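Local coordinates for protein hydrogenase maturation protease (Wolinella succinogenes, PDB 3PU6) that is probably an endopeptidase of the hydrogenase maturation protease family, which activates hydrogenases by proteolytic processing, although its own activity has not been established, at residues 5-9 with 34-40; 14-18 with 117-121; 23-27 with 134-138; 73-79 with 105-111. The contacts are given in a common frame with arbitrary orientation. Residue numbers count along the deposited sequence, not the author numbering.

Contact 1 (5-9 with 34-40); sequences KVLLC and EWSVFFG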
loop_
_atom_site.group_PDB
_atom_site.type_symbol
_atom_site.label_atom_id
_atom_site.label_comp_id
_atom_site.label_asym_id
_atom_site.label_seq_id
_atom_site.Cartn_x
_atom_site.Cartn_y
_atom_site.Cartn_z
ATOM N N LYS A 5 5.790 5.723 -10.991
ATOM C CA LYS A 5 5.620 4.881 -9.816
ATOM C C LYS A 5 4.572 5.416 -8.834
ATOM O O LYS A 5 4.739 6.493 -8.265
ATOM C CB LYS A 5 6.950 4.759 -9.106
ATOM C CG LYS A 5 8.075 4.297 -10.008
ATOM C CD LYS A 5 9.416 4.481 -9.313
ATOM C CE LYS A 5 10.347 5.223 -10.211
ATOM N NZ LYS A 5 11.050 6.252 -9.416
ATOM N N VAL A 6 3.499 4.649 -8.638
ATOM C CA VAL A 6 2.401 5.029 -7.739
ATOM C C VAL A 6 2.313 4.138 -6.508
ATOM O O VAL A 6 2.467 2.924 -6.596
ATOM C CB VAL A 6 1.014 4.956 -8.441
ATOM C CG1 VAL A 6 -0.108 5.127 -7.427
ATOM C CG2 VAL A 6 0.902 5.989 -9.529
ATOM N N LEU A 7 2.051 4.754 -5.365
ATOM C CA LEU A 7 1.766 4.027 -4.137
ATOM C C LEU A 7 0.347 4.339 -3.677
ATOM O O LEU A 7 0.072 5.465 -3.255
ATOM C CB LEU A 7 2.764 4.412 -3.038
ATOM C CG LEU A 7 2.468 3.874 -1.632
ATOM C CD1 LEU A 7 2.196 2.361 -1.667
ATOM C CD2 LEU A 7 3.605 4.221 -0.657
ATOM N N LEU A 8 -0.542 3.346 -3.764
ATOM C CA LEU A 8 -1.929 3.489 -3.309
ATOM C C LEU A 8 -2.111 3.024 -1.868
ATOM O O LEU A 8 -2.062 1.838 -1.590
ATOM C CB LEU A 8 -2.908 2.738 -4.230
ATOM C CG LEU A 8 -4.408 2.729 -3.843
ATOM C CD1 LEU A 8 -5.008 4.124 -3.745
ATOM C CD2 LEU A 8 -5.256 1.864 -4.784
ATOM N N CYS A 9 -2.338 3.959 -0.953
ATOM C CA CYS A 9 -2.464 3.604 0.453
ATOM C C CYS A 9 -3.911 3.406 0.854
ATOM O O CYS A 9 -4.739 4.301 0.681
ATOM C CB CYS A 9 -1.835 4.650 1.352
ATOM S SG CYS A 9 -0.216 5.072 0.836
ATOM N N GLU A 34 9.827 11.181 -6.367
ATOM C CA GLU A 34 9.585 10.553 -7.665
ATOM C C GLU A 34 8.377 9.610 -7.648
ATOM O O GLU A 34 7.866 9.197 -8.701
ATOM C CB GLU A 34 10.823 9.801 -8.127
ATOM C CG GLU A 34 11.921 10.701 -8.623
ATOM C CD GLU A 34 13.021 9.924 -9.312
ATOM O OE1 GLU A 34 12.832 8.703 -9.531
ATOM O OE2 GLU A 34 14.072 10.530 -9.630
ATOM N N TRP A 35 7.939 9.262 -6.439
ATOM C CA TRP A 35 6.722 8.489 -6.237
ATOM C C TRP A 35 5.549 9.439 -6.049
ATOM O O TRP A 35 5.617 10.373 -5.237
ATOM C CB TRP A 35 6.853 7.601 -4.992
ATOM C CG TRP A 35 7.717 6.424 -5.202
ATOM C CD1 TRP A 35 9.083 6.406 -5.266
ATOM C CD2 TRP A 35 7.285 5.077 -5.393
ATOM N NE1 TRP A 35 9.528 5.124 -5.490
ATOM C CE2 TRP A 35 8.445 4.289 -5.570
ATOM C CE3 TRP A 35 6.038 4.461 -5.438
ATOM C CZ2 TRP A 35 8.388 2.919 -5.781
ATOM C CZ3 TRP A 35 5.983 3.105 -5.652
ATOM C CH2 TRP A 35 7.150 2.347 -5.826
ATOM N N SER A 36 4.477 9.220 -6.794
ATOM C CA SER A 36 3.242 9.906 -6.464
ATOM C C SER A 36 2.376 8.976 -5.611
ATOM O O SER A 36 2.126 7.833 -5.978
ATOM C CB SER A 36 2.522 10.401 -7.714
ATOM O OG SER A 36 2.009 9.335 -8.465
ATOM N N VAL A 37 1.964 9.479 -4.451
ATOM C CA VAL A 37 1.212 8.720 -3.466
ATOM C C VAL A 37 -0.273 9.059 -3.526
ATOM O O VAL A 37 -0.659 10.222 -3.452
ATOM C CB VAL A 37 1.724 8.995 -2.036
ATOM C CG1 VAL A 37 1.041 8.086 -1.037
ATOM C CG2 VAL A 37 3.211 8.795 -1.964
ATOM N N PHE A 38 -1.102 8.032 -3.660
ATOM C CA PHE A 38 -2.545 8.203 -3.664
ATOM C C PHE A 38 -3.169 7.607 -2.416
ATOM O O PHE A 38 -3.116 6.404 -2.212
ATOM C CB PHE A 38 -3.145 7.533 -4.890
ATOM C CG PHE A 38 -2.800 8.210 -6.164
ATOM C CD1 PHE A 38 -2.032 9.365 -6.157
ATOM C CD2 PHE A 38 -3.269 7.727 -7.369
ATOM C CE1 PHE A 38 -1.725 10.017 -7.328
ATOM C CE2 PHE A 38 -2.962 8.377 -8.554
ATOM C CZ PHE A 38 -2.191 9.526 -8.529
ATOM N N PHE A 39 -3.761 8.449 -1.582
ATOM C CA PHE A 39 -4.478 7.973 -0.406
ATOM C C PHE A 39 -5.894 7.567 -0.735
ATOM O O PHE A 39 -6.734 8.395 -1.030
ATOM C CB PHE A 39 -4.470 9.030 0.685
ATOM C CG PHE A 39 -3.098 9.399 1.129
ATOM C CD1 PHE A 39 -2.369 10.353 0.434
ATOM C CD2 PHE A 39 -2.514 8.770 2.223
ATOM C CE1 PHE A 39 -1.092 10.697 0.836
ATOM C CE2 PHE A 39 -1.229 9.102 2.625
ATOM C CZ PHE A 39 -0.517 10.066 1.930
ATOM N N GLY A 40 -6.158 6.278 -0.685
ATOM C CA GLY A 40 -7.473 5.802 -1.022
ATOM C C GLY A 40 -8.275 5.665 0.246
ATOM O O GLY A 40 -9.486 5.485 0.203
#
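The most unusual feature is a lysine that meets two consecutive residues, Glu34 and Trp35. The CB of Lys5 sits 3.7 Å from the centroid of the six-membered ring of Trp35, almost on the ring normal, in a CH-pi contact. Farther out, Lys5 NZ makes a 3.0 Å salt bridge to Glu34 OE1. The indole lies on the face of the sheet that carries Lys5, Leu7 and Cys9. There Leu7 CB reaches Trp35 CE3 at 4.1 Å, and Cys9 SG meets Val37 CG1 at 3.8 Å. Cys9 SG also makes an oblique sulfur-aromatic contact with the Phe39 ring, 5.0 Å from its centroid. Helix 20-31 covers this face through Val28 and Ile22. On the other face, Val6 CG1 lies over the Phe38 ring, 4.1 Å from CD2. Leu51 of helix 48-54 packs on both residues. The strand axes run parallel, 4.7 Å apart at closest approach and inclined by 19°. Leu7 N bonds to Ser36 O (3.1 Å) and Cys9 N to Phe38 O (2.9 Å). In return, Ser36 N, Phe38 N and Gly40 N bond to Lys5 O (3.1 Å), Leu7 O (2.9 Å) and Cys9 O (2.8 Å). Strand 5-10 thus pairs with strand 35-41 at one edge of the sheet. With helix 20-31 they form a classic beta-alpha-beta unit of an alpha/beta fold.

Contact 2 (14-18 with 117-121); sequences LRGDD and ENVLH
Two loops meet through their backbones. Leu14 and Arg15 are loop, and Asp17 and Asp18 lie in a 3-10 turn that runs on. Glu117 and Asn118 lie in a 3-10 turn; Asn118 directs its CA-to-CB bond toward 14-18. Asn118 O accepts the one hydrogen bond across the contact, from Asp17 N at 3.2 Å. Asn118 O also lies 3.5 Å from Gly16 CA. Gly16 has phi/psi 63/-127, and a CB there would clash with Asn118 O, so glycine suits the place doubly. Asn118 CB approaches Asp17 OD2 to 3.0 Å; that carboxylate oxygen is hydrogen-bonded to Ser127 OG. Val119 is level with Arg15, CA to CA 5.0 Å. Val119 CA makes a 3.3 Å CA-H...O contact with Arg15 O. Val119 takes rotamer m; Val119 CG1 lies 4.0 Å from Asp18 CB. The CA-to-CB bond of His121 points away, but His121 O comes to 3.6 Å from Arg15 CA. This is loop-to-loop packing beyond one end of the sheet. It joins the connection from strand 5-10 to helix 20-31 with the one from strand 106-114 to helix 128-147.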
loop_
_atom_site.group_PDB
_atom_site.type_symbol
_atom_site.label_atom_id
_atom_site.label_comp_id
_atom_site.label_asym_id
_atom_site.label_seq_id
_atom_site.Cartn_x
_atom_site.Cartn_y
_atom_site.Cartn_z
ATOM N N LEU A 14 -9.069 6.117 11.565
ATOM C CA LEU A 14 -9.879 6.176 12.773
ATOM C C LEU A 14 -10.004 4.815 13.458
ATOM O O LEU A 14 -10.578 4.711 14.525
ATOM C CB LEU A 14 -11.241 6.753 12.440
ATOM C CG LEU A 14 -11.205 8.139 11.781
ATOM C CD1 LEU A 14 -12.620 8.632 11.511
ATOM C CD2 LEU A 14 -10.438 9.137 12.642
ATOM N N ARG A 15 -9.419 3.790 12.843
ATOM C CA ARG A 15 -9.360 2.436 13.386
ATOM C C ARG A 15 -7.954 1.990 13.826
ATOM O O ARG A 15 -7.569 0.855 13.569
ATOM C CB ARG A 15 -9.822 1.453 12.323
ATOM C CG ARG A 15 -11.259 1.569 11.988
ATOM C CD ARG A 15 -12.109 1.264 13.192
ATOM N NE ARG A 15 -13.498 1.585 12.918
ATOM C CZ ARG A 15 -14.045 2.769 13.167
ATOM N NH1 ARG A 15 -13.320 3.743 13.707
ATOM N NH2 ARG A 15 -15.315 2.979 12.876
ATOM N N GLY A 16 -7.193 2.863 14.474
ATOM C CA GLY A 16 -5.887 2.501 14.997
ATOM C C GLY A 16 -4.833 2.099 13.978
ATOM O O GLY A 16 -4.557 2.812 13.022
ATOM N N ASP A 17 -4.247 0.928 14.190
ATOM C CA ASP A 17 -3.161 0.421 13.350
ATOM C C ASP A 17 -3.633 0.083 11.949
ATOM O O ASP A 17 -2.856 -0.426 11.140
ATOM C CB ASP A 17 -2.522 -0.832 13.956
ATOM C CG ASP A 17 -1.785 -0.561 15.255
ATOM O OD1 ASP A 17 -1.523 0.617 15.579
ATOM O OD2 ASP A 17 -1.452 -1.550 15.955
ATOM N N ASP A 18 -4.906 0.352 11.672
ATOM C CA ASP A 18 -5.455 0.108 10.343
ATOM C C ASP A 18 -5.137 1.277 9.422
ATOM O O ASP A 18 -5.407 1.245 8.221
ATOM C CB ASP A 18 -6.955 -0.167 10.403
ATOM C CG ASP A 18 -7.564 -0.426 9.029
ATOM O OD1 ASP A 18 -7.127 -1.376 8.324
ATOM O OD2 ASP A 18 -8.510 0.319 8.661
ATOM N N GLU A 117 -6.499 -6.627 17.743
ATOM C CA GLU A 117 -6.954 -5.876 18.905
ATOM C C GLU A 117 -6.730 -4.390 18.684
ATOM O O GLU A 117 -7.443 -3.550 19.249
ATOM C CB GLU A 117 -6.191 -6.318 20.144
ATOM C CG GLU A 117 -4.775 -5.825 20.151
ATOM C CD GLU A 117 -3.816 -6.735 20.896
ATOM O OE1 GLU A 117 -3.839 -7.969 20.664
ATOM O OE2 GLU A 117 -3.014 -6.197 21.691
ATOM N N ASN A 118 -5.741 -4.068 17.851
ATOM C CA ASN A 118 -5.407 -2.678 17.564
ATOM C C ASN A 118 -6.238 -2.017 16.448
ATOM O O ASN A 118 -6.087 -0.821 16.186
ATOM C CB ASN A 118 -3.915 -2.548 17.278
ATOM C CG ASN A 118 -3.059 -2.735 18.521
ATOM O OD1 ASN A 118 -1.982 -3.316 18.455
ATOM N ND2 ASN A 118 -3.536 -2.252 19.654
ATOM N N VAL A 119 -7.115 -2.781 15.805
ATOM C CA VAL A 119 -7.972 -2.207 14.775
ATOM C C VAL A 119 -9.477 -2.230 15.112
ATOM O O VAL A 119 -10.306 -1.860 14.277
ATOM C CB VAL A 119 -7.751 -2.898 13.427
ATOM C CG1 VAL A 119 -6.297 -3.003 13.149
ATOM C CG2 VAL A 119 -8.369 -4.277 13.428
ATOM N N LEU A 120 -9.818 -2.654 16.329
ATOM C CA LEU A 120 -11.212 -2.900 16.704
ATOM C C LEU A 120 -11.864 -1.716 17.379
ATOM O O LEU A 120 -13.036 -1.754 17.687
ATOM C CB LEU A 120 -11.311 -4.064 17.676
ATOM C CG LEU A 120 -11.115 -5.508 17.228
ATOM C CD1 LEU A 120 -10.938 -6.348 18.472
ATOM C CD2 LEU A 120 -12.299 -6.000 16.393
ATOM N N HIS A 121 -11.103 -0.673 17.646
ATOM C CA HIS A 121 -11.639 0.444 18.393
ATOM C C HIS A 121 -11.598 1.713 17.580
ATOM O O HIS A 121 -10.805 1.853 16.639
ATOM C CB HIS A 121 -10.836 0.658 19.670
ATOM C CG HIS A 121 -10.753 -0.550 20.542
ATOM N ND1 HIS A 121 -9.564 -1.200 20.808
ATOM C CD2 HIS A 121 -11.711 -1.244 21.204
ATOM C CE1 HIS A 121 -9.791 -2.229 21.599
ATOM N NE2 HIS A 121 -11.089 -2.277 21.857
#

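Contact 3 (23-27 with 134-138); sequences ALGRL and AFVAL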
loop_
_atom_site.group_PDB
_atom_site.type_symbol
_atom_site.label_atom_id
_atom_site.label_comp_id
_atom_site.label_asym_id
_atom_site.label_seq_id
_atom_site.Cartn_x
_atom_site.Cartn_y
_atom_site.Cartn_z
ATOM N N ALA A 23 0.109 5.894 7.107
ATOM C CA ALA A 23 1.359 6.387 7.661
ATOM C C ALA A 23 2.512 6.204 6.646
ATOM O O ALA A 23 3.252 7.140 6.333
ATOM C CB ALA A 23 1.647 5.700 8.962
ATOM N N LEU A 24 2.639 4.996 6.111
ATOM C CA LEU A 24 3.667 4.716 5.126
ATOM C C LEU A 24 3.595 5.688 3.962
ATOM O O LEU A 24 4.611 6.105 3.439
ATOM C CB LEU A 24 3.527 3.286 4.610
ATOM C CG LEU A 24 4.441 2.909 3.451
ATOM C CD1 LEU A 24 5.890 2.832 3.909
ATOM C CD2 LEU A 24 3.992 1.603 2.856
ATOM N N GLY A 25 2.380 6.035 3.566
ATOM C CA GLY A 25 2.153 6.890 2.422
ATOM C C GLY A 25 2.784 8.235 2.652
ATOM O O GLY A 25 3.403 8.799 1.767
ATOM N N ARG A 26 2.640 8.740 3.864
ATOM C CA ARG A 26 3.211 10.019 4.212
ATOM C C ARG A 26 4.725 9.982 4.194
ATOM O O ARG A 26 5.362 10.998 3.939
ATOM C CB ARG A 26 2.731 10.447 5.589
ATOM C CG ARG A 26 1.267 10.752 5.625
ATOM C CD ARG A 26 0.831 11.302 6.967
ATOM N NE ARG A 26 -0.555 11.767 6.897
ATOM C CZ ARG A 26 -1.606 11.094 7.362
ATOM N NH1 ARG A 26 -1.435 9.919 7.957
ATOM N NH2 ARG A 26 -2.828 11.602 7.238
ATOM N N LEU A 27 5.305 8.819 4.483
ATOM C CA LEU A 27 6.761 8.694 4.507
ATOM C C LEU A 27 7.325 8.766 3.099
ATOM O O LEU A 27 8.299 9.471 2.850
ATOM C CB LEU A 27 7.207 7.407 5.202
ATOM C CG LEU A 27 6.805 7.271 6.671
ATOM C CD1 LEU A 27 7.218 5.902 7.232
ATOM C CD2 LEU A 27 7.388 8.404 7.487
ATOM N N ALA A 134 5.740 0.446 9.726
ATOM C CA ALA A 134 5.633 1.396 8.623
ATOM C C ALA A 134 7.018 1.834 8.137
ATOM O O ALA A 134 7.262 1.921 6.940
ATOM C CB ALA A 134 4.794 2.592 9.025
ATOM N N PHE A 135 7.928 2.094 9.067
ATOM C CA PHE A 135 9.308 2.397 8.703
ATOM C C PHE A 135 10.011 1.240 8.024
ATOM O O PHE A 135 10.738 1.445 7.055
ATOM C CB PHE A 135 10.099 2.912 9.900
ATOM C CG PHE A 135 9.784 4.338 10.236
ATOM C CD1 PHE A 135 10.354 5.372 9.510
ATOM C CD2 PHE A 135 8.875 4.643 11.234
ATOM C CE1 PHE A 135 10.052 6.676 9.798
ATOM C CE2 PHE A 135 8.566 5.945 11.522
ATOM C CZ PHE A 135 9.157 6.966 10.806
ATOM N N VAL A 136 9.773 0.028 8.511
ATOM C CA VAL A 136 10.272 -1.172 7.852
ATOM C C VAL A 136 9.708 -1.303 6.434
ATOM O O VAL A 136 10.412 -1.706 5.502
ATOM C CB VAL A 136 9.941 -2.431 8.687
ATOM C CG1 VAL A 136 10.139 -3.695 7.873
ATOM C CG2 VAL A 136 10.771 -2.462 9.957
ATOM N N ALA A 137 8.434 -0.942 6.283
ATOM C CA ALA A 137 7.751 -0.922 4.985
ATOM C C ALA A 137 8.304 0.159 4.031
ATOM O O ALA A 137 8.386 -0.049 2.820
ATOM C CB ALA A 137 6.248 -0.751 5.183
ATOM N N LEU A 138 8.667 1.312 4.585
ATOM C CA LEU A 138 9.348 2.342 3.834
ATOM C C LEU A 138 10.629 1.732 3.279
ATOM O O LEU A 138 10.978 1.917 2.112
ATOM C CB LEU A 138 9.673 3.495 4.760
ATOM C CG LEU A 138 10.315 4.733 4.146
ATOM C CD1 LEU A 138 9.510 5.276 2.974
ATOM C CD2 LEU A 138 10.459 5.764 5.232
#
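Leu27 lays its CD1 methyl over a face of the Phe135 ring, 4.0 Å from the centroid and 15° off the normal. This is a CH-pi contact; the nearest ring atom, Phe135 CE1, is 3.9 Å from Leu27 CD1. The CA-to-CB bond of Phe135 points away from helix 23-27, but its ring swings back to meet the leucine. Leu27 has a second neighbour on helix 128-147: Leu27 CB touches Leu138 CD2 at 3.6 Å. Leu27 is the most heavily covered residue of the two segments. Leu24 fills the space beside it. Leu24 CD1 lies against the backbone of the other helix, 3.4 Å from Ala134 O and 3.2 Å from Leu138 N, and 3.8 Å from Ala137 CB. Two helices that lie on the same side of the central sheet meet here, as in a three-layer alpha/beta/alpha sandwich. One is helix 20-31 of the first beta-alpha-beta unit. The other is the C-terminal helix 128-147. Their segments run in broadly the same direction, with axes 9.1 Å apart at closest approach and crossing at -45°. Small residues help to permit that spacing. Leu24 and Ala134 have the closest CA atoms, 5.2 Å apart, and Ala23 CB meets Ala134 CB at 4.4 Å. No hydrogen bond crosses the interface. On the flank toward the sheet edge, Ala137 and Val136 rest on Ile73 of strand 73-77.

Contact 4 (73-79 with 105-111); sequences IEFLDLS and SKTIFLG
A 2.6 Å salt bridge from Asp77 OD2 to Lys106 NZ marks one end of this strand pair. Asp77 has a t chi1, and its OD1, less surely placed, accepts from Ser79 N: an Asx turn. Strands 73-77 and 106-111 are antiparallel (177°), their axes 4.5 Å apart at closest. Glu74-Gly111 and Leu76-Phe109 are hydrogen-bonded pairs. Glu74 N to Gly111 O and Gly111 N to Glu74 O are both 2.7 Å; Leu76 N to Phe109 O is 2.9 Å and Phe109 N to Leu76 O 2.8 Å. Leu78 N adds 2.8 Å to Thr107 O. Phe75-Leu110 and Asp77-Ile108 are non-hydrogen-bonded pairs. Phe75 (chi1 t) packs its CE1 3.3 Å from Ile108 CG2 and its CD1 3.8 Å from Leu110 CB. On the other face, Phe109 (t) places CB 3.9 Å from Leu78 CD1. Helix 128-147 covers the Phe75 face. The chemistry implies an edge strand held mainly by backbone bonds, with a charge pair at the end and apolar side chains between sheet and helix.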
loop_
_atom_site.group_PDB
_atom_site.type_symbol
_atom_site.label_atom_id
_atom_site.label_comp_id
_atom_site.label_asym_id
_atom_site.label_seq_id
_atom_site.Cartn_x
_atom_site.Cartn_y
_atom_site.Cartn_z
ATOM N N ILE A 73 5.568 -8.523 6.909
ATOM C CA ILE A 73 5.253 -7.749 5.723
ATOM C C ILE A 73 5.205 -8.628 4.486
ATOM O O ILE A 73 6.184 -9.249 4.132
ATOM C CB ILE A 73 6.300 -6.636 5.524
ATOM C CG1 ILE A 73 5.963 -5.436 6.411
ATOM C CG2 ILE A 73 6.394 -6.219 4.061
ATOM C CD1 ILE A 73 7.102 -4.518 6.650
ATOM N N GLU A 74 4.058 -8.693 3.831
ATOM C CA GLU A 74 3.965 -9.409 2.575
ATOM C C GLU A 74 4.297 -8.481 1.412
ATOM O O GLU A 74 3.757 -7.384 1.321
ATOM C CB GLU A 74 2.572 -9.996 2.396
ATOM C CG GLU A 74 2.484 -10.987 1.243
ATOM C CD GLU A 74 3.554 -12.082 1.329
ATOM O OE1 GLU A 74 3.533 -12.822 2.330
ATOM O OE2 GLU A 74 4.420 -12.202 0.419
ATOM N N PHE A 75 5.176 -8.917 0.519
ATOM C CA PHE A 75 5.585 -8.072 -0.592
ATOM C C PHE A 75 5.646 -8.839 -1.915
ATOM O O PHE A 75 6.593 -9.555 -2.160
ATOM C CB PHE A 75 6.931 -7.435 -0.248
ATOM C CG PHE A 75 7.215 -6.168 -0.998
ATOM C CD1 PHE A 75 6.183 -5.350 -1.421
ATOM C CD2 PHE A 75 8.521 -5.786 -1.264
ATOM C CE1 PHE A 75 6.451 -4.180 -2.109
ATOM C CE2 PHE A 75 8.795 -4.622 -1.953
ATOM C CZ PHE A 75 7.766 -3.822 -2.382
ATOM N N LEU A 76 4.640 -8.689 -2.772
ATOM C CA LEU A 76 4.515 -9.562 -3.940
ATOM C C LEU A 76 4.219 -8.858 -5.259
ATOM O O LEU A 76 3.482 -7.888 -5.297
ATOM C CB LEU A 76 3.403 -10.571 -3.700
ATOM C CG LEU A 76 3.442 -11.445 -2.450
ATOM C CD1 LEU A 76 2.056 -11.597 -1.960
ATOM C CD2 LEU A 76 4.019 -12.794 -2.764
ATOM N N ASP A 77 4.764 -9.385 -6.347
ATOM C CA ASP A 77 4.518 -8.843 -7.673
ATOM C C ASP A 77 3.385 -9.590 -8.339
ATOM O O ASP A 77 3.593 -10.693 -8.849
ATOM C CB ASP A 77 5.771 -8.984 -8.534
ATOM C CG ASP A 77 5.512 -8.696 -10.011
ATOM O OD1 ASP A 77 4.491 -8.038 -10.341
ATOM O OD2 ASP A 77 6.351 -9.129 -10.837
ATOM N N LEU A 78 2.195 -8.986 -8.356
ATOM C CA LEU A 78 0.989 -9.657 -8.873
ATOM C C LEU A 78 0.911 -9.684 -10.397
ATOM O O LEU A 78 -0.026 -10.220 -10.969
ATOM C CB LEU A 78 -0.281 -9.099 -8.233
ATOM C CG LEU A 78 -0.207 -9.242 -6.710
ATOM C CD1 LEU A 78 -1.475 -8.780 -6.054
ATOM C CD2 LEU A 78 0.113 -10.672 -6.290
ATOM N N SER A 79 1.926 -9.116 -11.036
ATOM C CA SER A 79 2.192 -9.322 -12.450
ATOM C C SER A 79 2.510 -10.793 -12.718
ATOM O O SER A 79 2.149 -11.349 -13.757
ATOM C CB SER A 79 3.372 -8.443 -12.887
ATOM O OG SER A 79 4.228 -9.123 -13.789
ATOM N N SER A 105 0.536 -3.623 -15.367
ATOM C CA SER A 105 1.136 -4.959 -15.257
ATOM C C SER A 105 1.960 -5.130 -13.969
ATOM O O SER A 105 1.790 -6.116 -13.233
ATOM C CB SER A 105 2.014 -5.243 -16.472
ATOM O OG SER A 105 3.067 -4.297 -16.558
ATOM N N LYS A 106 2.854 -4.176 -13.709
ATOM C CA LYS A 106 3.554 -4.126 -12.434
ATOM C C LYS A 106 2.671 -3.675 -11.277
ATOM O O LYS A 106 2.890 -2.600 -10.720
ATOM C CB LYS A 106 4.744 -3.190 -12.497
ATOM C CG LYS A 106 6.043 -3.861 -12.836
ATOM C CD LYS A 106 6.228 -5.162 -12.071
ATOM C CE LYS A 106 7.548 -5.806 -12.465
ATOM N NZ LYS A 106 7.603 -7.229 -12.052
ATOM N N THR A 107 1.690 -4.497 -10.907
ATOM C CA THR A 107 0.966 -4.288 -9.667
ATOM C C THR A 107 1.571 -5.099 -8.533
ATOM O O THR A 107 1.506 -6.325 -8.516
ATOM C CB THR A 107 -0.520 -4.666 -9.764
ATOM O OG1 THR A 107 -1.141 -3.903 -10.804
ATOM C CG2 THR A 107 -1.217 -4.376 -8.430
ATOM N N ILE A 108 2.129 -4.394 -7.567
ATOM C CA ILE A 108 2.751 -5.025 -6.435
ATOM C C ILE A 108 1.923 -4.824 -5.180
ATOM O O ILE A 108 1.536 -3.704 -4.877
ATOM C CB ILE A 108 4.173 -4.457 -6.236
ATOM C CG1 ILE A 108 5.073 -4.908 -7.393
ATOM C CG2 ILE A 108 4.738 -4.872 -4.886
ATOM C CD1 ILE A 108 6.090 -3.899 -7.787
ATOM N N PHE A 109 1.651 -5.911 -4.452
ATOM C CA PHE A 109 0.999 -5.819 -3.140
ATOM C C PHE A 109 2.007 -5.720 -1.999
ATOM O O PHE A 109 3.007 -6.415 -1.998
ATOM C CB PHE A 109 0.013 -6.984 -2.885
ATOM C CG PHE A 109 -0.704 -6.887 -1.552
ATOM C CD1 PHE A 109 -1.752 -5.998 -1.366
ATOM C CD2 PHE A 109 -0.292 -7.647 -0.467
ATOM C CE1 PHE A 109 -2.379 -5.881 -0.116
ATOM C CE2 PHE A 109 -0.919 -7.536 0.776
ATOM C CZ PHE A 109 -1.954 -6.655 0.952
ATOM N N LEU A 110 1.733 -4.845 -1.039
ATOM C CA LEU A 110 2.527 -4.730 0.179
ATOM C C LEU A 110 1.657 -4.787 1.433
ATOM O O LEU A 110 1.053 -3.785 1.809
ATOM C CB LEU A 110 3.300 -3.417 0.177
ATOM C CG LEU A 110 4.416 -3.209 1.216
ATOM C CD1 LEU A 110 5.236 -1.996 0.853
ATOM C CD2 LEU A 110 3.893 -3.076 2.634
ATOM N N GLY A 111 1.599 -5.952 2.080
ATOM C CA GLY A 111 0.788 -6.139 3.269
ATOM C C GLY A 111 1.579 -5.946 4.544
ATOM O O GLY A 111 2.665 -6.490 4.689
#

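Contacts 1 and 4 belong to the same mixed sheet, one at each outer strand, with centres 14 Å apart. The first is a parallel pairing and the second the antiparallel one; each adds a salt bridge near a strand end. Contact 3 is the purely apolar helix-helix member. It touches both: Gly25 lies against Cys9, Val37 and Phe39 of contact 1, and Ala137 meets Leu110 of contact 4. These three lie 8 to 9 Å from the chain's centre, measured between centres. Contact 2 is more peripheral, about 17 Å out. It relies mainly on backbone atoms of two loops, and its 294 Å² of buried surface is less than half that of either strand pairing.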